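Local coordinates for protein chitin deacetylase 1 (Bombyx mori, PDB 5ZNT) that hydrolyses the N-acetamido groups of N-acetylglucosamine residues in chitin, a zinc-dependent reaction that yields chitosan and acetate, at residues A[310-315]-A[320-325]. Sequence-based numbering, arbitrary orientation.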
loop_
_atom_site.group_PDB
_atom_site.type_symbol
_atom_site.label_atom_id
_atom_site.label_comp_id
_atom_site.label_asym_id
_atom_site.label_seq_id
_atom_site.Cartn_x
_atom_site.Cartn_y
_atom_site.Cartn_z
ATOM N N VAL A 310 10.791 -11.097 -0.893
ATOM C CA VAL A 310 12.037 -10.691 -0.234
ATOM C C VAL A 310 12.495 -11.761 0.739
ATOM O O VAL A 310 13.697 -11.996 0.913
ATOM C CB VAL A 310 11.859 -9.329 0.465
ATOM C CG1 VAL A 310 13.070 -9.007 1.355
ATOM C CG2 VAL A 310 11.677 -8.235 -0.568
ATOM N N GLN A 311 11.547 -12.421 1.393
ATOM C CA GLN A 311 11.880 -13.411 2.402
ATOM C C GLN A 311 12.321 -14.732 1.790
ATOM O O GLN A 311 12.927 -15.555 2.485
ATOM C CB GLN A 311 10.677 -13.629 3.327
ATOM C CG GLN A 311 10.374 -12.426 4.249
ATOM C CD GLN A 311 9.088 -12.618 5.050
ATOM O OE1 GLN A 311 8.112 -13.197 4.561
ATOM N NE2 GLN A 311 9.094 -12.157 6.285
ATOM N N ASN A 312 12.019 -14.957 0.517
ATOM C CA ASN A 312 12.413 -16.181 -0.174
ATOM C C ASN A 312 12.581 -15.851 -1.649
ATOM O O ASN A 312 11.726 -16.169 -2.482
ATOM C CB ASN A 312 11.386 -17.295 0.050
ATOM C CG ASN A 312 11.735 -18.565 -0.700
ATOM O OD1 ASN A 312 12.864 -18.727 -1.164
ATOM N ND2 ASN A 312 10.759 -19.466 -0.841
ATOM N N PRO A 313 13.673 -15.188 -2.006
ATOM C CA PRO A 313 13.798 -14.655 -3.367
ATOM C C PRO A 313 13.739 -15.747 -4.433
ATOM O O PRO A 313 14.403 -16.782 -4.340
ATOM C CB PRO A 313 15.150 -13.938 -3.331
ATOM C CG PRO A 313 15.317 -13.557 -1.889
ATOM C CD PRO A 313 14.745 -14.701 -1.121
ATOM N N ARG A 314 12.891 -15.515 -5.433
ATOM C CA ARG A 314 12.679 -16.434 -6.540
ATOM C C ARG A 314 13.083 -15.758 -7.839
ATOM O O ARG A 314 12.769 -14.585 -8.063
ATOM C CB ARG A 314 11.210 -16.869 -6.643
ATOM C CG ARG A 314 10.548 -17.215 -5.325
ATOM C CD ARG A 314 11.299 -18.315 -4.609
ATOM N NE ARG A 314 11.313 -19.578 -5.340
ATOM C CZ ARG A 314 12.275 -20.487 -5.203
ATOM N NH1 ARG A 314 13.293 -20.241 -4.378
ATOM N NH2 ARG A 314 12.235 -21.621 -5.898
ATOM N N THR A 315 13.763 -16.506 -8.706
ATOM C CA THR A 315 14.070 -16.000 -10.031
ATOM C C THR A 315 12.798 -15.931 -10.868
ATOM O O THR A 315 11.755 -16.496 -10.512
ATOM C CB THR A 315 15.077 -16.905 -10.744
ATOM O OG1 THR A 315 14.422 -18.133 -11.093
ATOM C CG2 THR A 315 16.282 -17.205 -9.848
ATOM N N LYS A 320 6.946 -18.502 -11.382
ATOM C CA LYS A 320 5.708 -19.047 -11.933
ATOM C C LYS A 320 5.005 -19.987 -10.966
ATOM O O LYS A 320 3.777 -20.110 -11.011
ATOM C CB LYS A 320 5.992 -19.792 -13.238
ATOM C CG LYS A 320 6.170 -18.883 -14.429
ATOM C CD LYS A 320 6.520 -19.667 -15.698
ATOM C CE LYS A 320 7.874 -20.380 -15.551
ATOM N NZ LYS A 320 8.357 -21.012 -16.815
ATOM N N ASN A 321 5.752 -20.679 -10.105
ATOM C CA ASN A 321 5.143 -21.628 -9.182
ATOM C C ASN A 321 5.339 -21.223 -7.726
ATOM O O ASN A 321 5.146 -22.045 -6.826
ATOM C CB ASN A 321 5.685 -23.043 -9.431
ATOM C CG ASN A 321 7.195 -23.080 -9.515
ATOM O OD1 ASN A 321 7.892 -22.821 -8.535
ATOM N ND2 ASN A 321 7.712 -23.370 -10.702
ATOM N N PHE A 322 5.711 -19.967 -7.479
ATOM C CA PHE A 322 5.839 -19.439 -6.122
ATOM C C PHE A 322 4.460 -19.385 -5.467
ATOM O O PHE A 322 3.580 -18.631 -5.905
ATOM C CB PHE A 322 6.489 -18.061 -6.186
ATOM C CG PHE A 322 6.926 -17.525 -4.860
ATOM C CD1 PHE A 322 7.552 -18.345 -3.931
ATOM C CD2 PHE A 322 6.719 -16.181 -4.541
ATOM C CE1 PHE A 322 7.977 -17.837 -2.706
ATOM C CE2 PHE A 322 7.141 -15.663 -3.327
ATOM C CZ PHE A 322 7.771 -16.486 -2.404
ATOM N N GLU A 323 4.258 -20.193 -4.425
ATOM C CA GLU A 323 2.920 -20.359 -3.863
ATOM C C GLU A 323 2.323 -19.082 -3.272
ATOM O O GLU A 323 1.121 -18.853 -3.489
ATOM C CB GLU A 323 2.920 -21.476 -2.810
ATOM C CG GLU A 323 2.941 -22.883 -3.409
ATOM C CD GLU A 323 1.889 -23.080 -4.506
ATOM O OE1 GLU A 323 0.707 -22.706 -4.302
ATOM O OE2 GLU A 323 2.250 -23.602 -5.585
ATOM N N PRO A 324 3.056 -18.237 -2.531
ATOM C CA PRO A 324 2.407 -17.021 -2.001
ATOM C C PRO A 324 1.822 -16.144 -3.089
ATOM O O PRO A 324 0.761 -15.543 -2.885
ATOM C CB PRO A 324 3.544 -16.324 -1.239
ATOM C CG PRO A 324 4.448 -17.472 -0.806
ATOM C CD PRO A 324 4.416 -18.412 -1.978
ATOM N N TRP A 325 2.459 -16.082 -4.259
ATOM C CA TRP A 325 1.920 -15.286 -5.355
ATOM C C TRP A 325 0.730 -15.945 -6.049
ATOM O O TRP A 325 0.108 -15.313 -6.917
ATOM C CB TRP A 325 3.020 -14.983 -6.368
ATOM C CG TRP A 325 4.046 -13.995 -5.872
ATOM C CD1 TRP A 325 4.177 -13.506 -4.604
ATOM C CD2 TRP A 325 5.081 -13.381 -6.646
ATOM N NE1 TRP A 325 5.230 -12.615 -4.546
ATOM C CE2 TRP A 325 5.794 -12.517 -5.787
ATOM C CE3 TRP A 325 5.472 -13.478 -7.981
ATOM C CZ2 TRP A 325 6.869 -11.754 -6.222
ATOM C CZ3 TRP A 325 6.544 -12.724 -8.409
ATOM C CH2 TRP A 325 7.240 -11.883 -7.531
#
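R314 lays the aliphatic start of its side chain over one face of the F322 ring. The contact is a CH-pi interaction: CG of R314 stands 3.6 Å from the centroid of the F322 ring, 17° off the ring normal. It leans toward the CD1 side, with R314 CG 3.5 Å from F322 CD1. CD of R314 follows over the same rim, 3.8 Å from F322 CD1. Bends at chi2 and chi3 (-57° and -63°) then kink the arginine chain, leaving the guanidinium tilted to the ring. N312 meets the same ring at its edge, near the ring plane, its ND2 3.7 Å from F322 CE1 and its amide turned almost upright to the ring. No hydrogen bond crosses between the two segments.

The opposite face of F322 is covered by P324 CD, 3.6 Å above the ring plane, so the phenyl is sandwiched between arginine methylenes and a proline. Along another edge it meets W325, over whose face F322 CD2 lies. Were F322 an alanine, the R314 methylenes and P324 would probably be left without the surface between them, and the arginine chain would be freer to turn. Further in, W325 packs against W309 and Y299 and bonds through NE1 to the carbonyl of Q305, while W309 NE1 reaches the carbonyl of R314. The contact thus brings the loop after helix 316-319 against the loop that leaves helix 303-311, closing the short excursion through helix 316-319 at the periphery of the CE4 deacetylase domain, away from the zinc site.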